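Long-range contacts in putative metal-dependent isothiocyanate hydrolase SaxA (Pectobacterium carotovorum, PDB 6BRM), which probably hydrolyses isothiocyanates, using two zinc ions bound in an active site of the metallo-beta-lactamase type: residues I22-A27 / D61-T66; K157-A162 / P180-L185. All blocks are in the same frame, centred on the assembly; numbering follows the deposited sequence.

Contact 1 of 2, residues I22-A27 / D61-T66; sequences IDPMLA and DAVILT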
# COMPACT_ATOMS: atom_id res chain seq x y z
N ILE B 22 -12.40 0.46 20.41
CA ILE B 22 -11.69 -0.04 19.23
C ILE B 22 -11.11 -1.42 19.54
O ILE B 22 -10.38 -1.57 20.52
CB ILE B 22 -10.56 0.92 18.78
CG1 ILE B 22 -11.15 2.28 18.33
CG2 ILE B 22 -9.73 0.31 17.65
CD1 ILE B 22 -11.04 3.38 19.36
N ASP B 23 -11.44 -2.40 18.70
CA ASP B 23 -10.87 -3.76 18.75
C ASP B 23 -11.03 -4.46 20.12
O ASP B 23 -10.04 -4.67 20.83
CB ASP B 23 -9.40 -3.73 18.32
CG ASP B 23 -9.22 -3.27 16.88
OD1 ASP B 23 -10.19 -2.76 16.28
OD2 ASP B 23 -8.11 -3.42 16.34
N PRO B 24 -12.27 -4.84 20.48
CA PRO B 24 -12.51 -5.45 21.79
C PRO B 24 -12.05 -6.92 21.91
O PRO B 24 -12.60 -7.80 21.25
CB PRO B 24 -14.03 -5.33 21.98
CG PRO B 24 -14.59 -4.74 20.72
CD PRO B 24 -13.51 -4.76 19.68
N MET B 25 -11.03 -7.15 22.74
CA MET B 25 -10.63 -8.49 23.18
C MET B 25 -11.05 -8.62 24.65
O MET B 25 -10.44 -8.00 25.52
CB MET B 25 -9.12 -8.69 23.03
CG MET B 25 -8.68 -10.14 23.09
SD MET B 25 -7.06 -10.43 23.83
CE MET B 25 -5.97 -9.43 22.82
N LEU B 26 -12.09 -9.41 24.90
CA LEU B 26 -12.76 -9.47 26.22
C LEU B 26 -12.68 -10.83 26.95
O LEU B 26 -13.38 -11.03 27.95
CB LEU B 26 -14.23 -9.02 26.05
CG LEU B 26 -14.54 -7.54 26.28
CD1 LEU B 26 -13.63 -6.62 25.49
CD2 LEU B 26 -16.00 -7.28 25.93
N ALA B 27 -11.84 -11.75 26.48
CA ALA B 27 -11.65 -13.04 27.17
C ALA B 27 -10.87 -12.87 28.47
O ALA B 27 -10.02 -11.98 28.57
CB ALA B 27 -10.94 -14.04 26.26
N ASP B 61 -20.68 4.54 22.42
CA ASP B 61 -21.59 4.89 21.31
C ASP B 61 -21.49 3.91 20.14
O ASP B 61 -22.51 3.59 19.51
CB ASP B 61 -21.31 6.31 20.81
CG ASP B 61 -21.73 7.37 21.80
OD1 ASP B 61 -22.93 7.41 22.13
OD2 ASP B 61 -20.87 8.15 22.24
N ALA B 62 -20.28 3.47 19.83
CA ALA B 62 -20.07 2.46 18.78
C ALA B 62 -18.74 1.72 18.95
O ALA B 62 -17.81 2.23 19.57
CB ALA B 62 -20.13 3.11 17.41
N VAL B 63 -18.68 0.52 18.39
CA VAL B 63 -17.48 -0.31 18.37
C VAL B 63 -16.83 -0.17 16.99
O VAL B 63 -17.52 -0.04 15.99
CB VAL B 63 -17.83 -1.80 18.66
CG1 VAL B 63 -16.62 -2.70 18.55
CG2 VAL B 63 -18.46 -1.94 20.04
N ILE B 64 -15.49 -0.20 16.95
CA ILE B 64 -14.75 -0.12 15.69
C ILE B 64 -13.80 -1.31 15.58
O ILE B 64 -12.94 -1.50 16.44
CB ILE B 64 -13.97 1.22 15.55
CG1 ILE B 64 -14.87 2.41 15.92
CG2 ILE B 64 -13.44 1.38 14.13
CD1 ILE B 64 -14.18 3.76 15.92
N LEU B 65 -13.96 -2.11 14.51
CA LEU B 65 -13.10 -3.26 14.23
C LEU B 65 -12.19 -2.95 13.04
O LEU B 65 -12.68 -2.76 11.92
CB LEU B 65 -13.95 -4.50 13.90
CG LEU B 65 -14.42 -5.43 15.02
CD1 LEU B 65 -14.67 -4.69 16.33
CD2 LEU B 65 -15.67 -6.18 14.59
N THR B 66 -10.88 -2.92 13.29
CA THR B 66 -9.88 -2.74 12.24
C THR B 66 -9.79 -4.00 11.37
O THR B 66 -9.60 -3.90 10.16
CB THR B 66 -8.48 -2.43 12.81
OG1 THR B 66 -8.04 -3.51 13.66
CG2 THR B 66 -8.50 -1.13 13.60
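Ile-22 and Ile-64 pair in parallel on neighbouring strands, their CA atoms 4.7 Å apart, and one step further on the backbone N of Asp-23 donates to Ile-64 O over 2.9 Å. The two isoleucines send their side chains the same way off the sheet and run side by side, CG1 of Ile-22 resting 4.1 Å from CB of Ile-64. Beyond this pair the work passes to the Asp-23 carboxylate, which crosses the Thr-66 side chain at about a right angle and grips that residue twice. OD1 receives the backbone N of Thr-66 at 3.1 Å, and OD2 receives its hydroxyl OG1 at 2.7 Å. Both donors reach the syn side of their oxygen, 25° and 20° out of the carboxylate plane. With chi1 at 60° the hydroxyl lies between the backbone N and the carbonyl carbon, close enough to N for both to reach one carboxylate. Pro-24 adds an apolar patch: its CG meets Val-63 CG1 at 3.6 Å, while its CD lies against CD1 of Leu-65. OD2 also accepts a hydrogen bond from ND1 of His-72, a ligand of one zinc ion, which places Asp-23 in the second shell, where it probably fixes the rotation of the imidazole and may make it more electron-rich. Thr-66 leads directly into the zinc ligands His-67 and His-69, followed by Asp-71 and His-72: the HxHxDH motif that follows a strand end in the metallo-beta-lactamase fold and supplies much of its dinuclear metal site.

Contact 2 of 2, residues K157-A162 / P180-L185; sequences KTIYIA and PEIVVL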
# COMPACT_ATOMS: atom_id res chain seq x y z
N LYS B 157 -7.29 17.54 19.09
CA LYS B 157 -6.11 17.18 18.30
C LYS B 157 -6.40 15.97 17.42
O LYS B 157 -7.33 15.20 17.68
CB LYS B 157 -4.92 16.88 19.21
CG LYS B 157 -4.43 18.08 20.01
CD LYS B 157 -3.15 17.75 20.77
CE LYS B 157 -2.43 19.01 21.22
NZ LYS B 157 -1.11 18.69 21.83
N THR B 158 -5.59 15.82 16.37
CA THR B 158 -5.74 14.74 15.40
C THR B 158 -5.01 13.50 15.92
O THR B 158 -3.84 13.58 16.27
CB THR B 158 -5.17 15.15 14.03
OG1 THR B 158 -5.75 16.39 13.61
CG2 THR B 158 -5.45 14.08 12.97
N ILE B 159 -5.71 12.36 15.94
CA ILE B 159 -5.12 11.09 16.40
C ILE B 159 -5.17 10.05 15.28
O ILE B 159 -6.17 9.96 14.57
CB ILE B 159 -5.77 10.53 17.70
CG1 ILE B 159 -5.16 9.17 18.07
CG2 ILE B 159 -7.28 10.39 17.57
CD1 ILE B 159 -5.41 8.69 19.49
N TYR B 160 -4.09 9.28 15.15
CA TYR B 160 -3.96 8.21 14.15
C TYR B 160 -3.67 6.88 14.83
O TYR B 160 -2.59 6.69 15.38
CB TYR B 160 -2.84 8.57 13.16
CG TYR B 160 -2.51 7.54 12.09
CD1 TYR B 160 -3.49 6.69 11.56
CD2 TYR B 160 -1.22 7.45 11.57
CE1 TYR B 160 -3.18 5.77 10.56
CE2 TYR B 160 -0.91 6.53 10.58
CZ TYR B 160 -1.89 5.70 10.08
OH TYR B 160 -1.57 4.78 9.10
N ILE B 161 -4.65 5.97 14.82
CA ILE B 161 -4.42 4.58 15.22
C ILE B 161 -3.99 3.80 13.98
O ILE B 161 -4.81 3.51 13.11
CB ILE B 161 -5.69 3.94 15.85
CG1 ILE B 161 -6.02 4.63 17.19
CG2 ILE B 161 -5.51 2.43 16.05
CD1 ILE B 161 -7.19 5.59 17.13
N ALA B 162 -2.70 3.48 13.90
CA ALA B 162 -2.11 2.83 12.73
C ALA B 162 -2.57 1.39 12.54
O ALA B 162 -2.76 0.94 11.40
CB ALA B 162 -0.59 2.89 12.79
N PRO B 180 -0.64 13.80 12.21
CA PRO B 180 -1.21 13.65 13.54
C PRO B 180 -0.25 14.07 14.65
O PRO B 180 0.94 13.77 14.57
CB PRO B 180 -1.51 12.14 13.65
CG PRO B 180 -1.19 11.55 12.31
CD PRO B 180 -0.24 12.49 11.65
N GLU B 181 -0.77 14.76 15.66
CA GLU B 181 -0.00 15.03 16.88
C GLU B 181 0.16 13.76 17.73
O GLU B 181 1.11 13.65 18.50
CB GLU B 181 -0.66 16.15 17.71
CG GLU B 181 -0.67 17.53 17.04
CD GLU B 181 -2.02 17.89 16.43
OE1 GLU B 181 -2.89 18.40 17.17
OE2 GLU B 181 -2.20 17.68 15.21
N ILE B 182 -0.78 12.82 17.59
CA ILE B 182 -0.76 11.54 18.30
C ILE B 182 -0.81 10.39 17.30
O ILE B 182 -1.75 10.30 16.50
CB ILE B 182 -1.96 11.41 19.26
CG1 ILE B 182 -1.98 12.57 20.27
CG2 ILE B 182 -1.94 10.08 20.00
CD1 ILE B 182 -3.36 12.83 20.85
N VAL B 183 0.18 9.51 17.35
CA VAL B 183 0.23 8.30 16.52
C VAL B 183 0.28 7.08 17.44
O VAL B 183 1.27 6.86 18.12
CB VAL B 183 1.44 8.31 15.57
CG1 VAL B 183 1.38 7.15 14.59
CG2 VAL B 183 1.50 9.62 14.79
N VAL B 184 -0.80 6.29 17.45
CA VAL B 184 -0.89 5.08 18.26
C VAL B 184 -0.41 3.88 17.43
O VAL B 184 -1.06 3.52 16.44
CB VAL B 184 -2.32 4.82 18.78
CG1 VAL B 184 -2.33 3.66 19.79
CG2 VAL B 184 -2.91 6.07 19.42
N LEU B 185 0.70 3.27 17.84
CA LEU B 185 1.29 2.13 17.12
C LEU B 185 1.05 0.81 17.85
O LEU B 185 1.00 0.77 19.08
CB LEU B 185 2.80 2.33 16.96
CG LEU B 185 3.29 3.65 16.39
CD1 LEU B 185 4.81 3.63 16.30
CD2 LEU B 185 2.68 3.94 15.03
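Tyr-160 is held through both its backbone N and its O by strand 182-186: its N donates to Ile-182 O (2.9 Å), and its O accepts from Val-184 N (2.8 Å). The ladder continues from Ala-162 N to Val-184 O, whereas at the start of the pairing Thr-158 O receives only weak bonds from the N atoms of Glu-181 and Ile-182. Segments 159-162 and 182-185 run parallel, their axes 17° apart. On one face the CD1 tip of Ile-159 touches both Val-184 CG2, at 3.6 Å, and Ile-182 CG2, at 3.8 Å; with CG1 anti to the backbone N (chi1 176°) the branch runs forward along the strand, which brings CD1 within reach of Val-184 as well as Ile-182. Ile-161 CG1 lies alongside Val-184 CB. On the other face Tyr-160 CB sits 3.5 Å from Pro-180 CG, and its ring carbon CD2 approaches Val-183 CG1. Near the strand starts, Glu-181 OE1 lies against the aliphatic part of Lys-157, with NZ 5.0 Å away. Helix 169-178 connects the two strands in a beta-alpha-beta crossover and covers the Tyr-160 and Val-183 face, Ser-174 touching the former and Tyr-171 the latter; strands 148-152 and 216-220 flank the pair within the sheet.

Overall arrangement
Contact 1 is wholly buried; contact 2 is buried except at its partly exposed 157-158 and 181 end. Both join parallel neighbours, but in different sheets of the fold: contact 1 links strands 18-22 and 62-64, contact 2 strands 159-163 and 182-186. Their centres lie about 18 Å apart, and their nearest atoms do not touch. Contact 2 relies on a backbone ladder with aliphatic packing on both sheet faces. Contact 1 has a single bridge, beyond which a carboxylate grip takes over beside a small apolar patch. The difference is consistent with their places in the fold: contact 1 lies beside the zinc ligands, whereas contact 2 spans the strand bodies, with strand 159-163 leading on to the bridging ligand Asp-164.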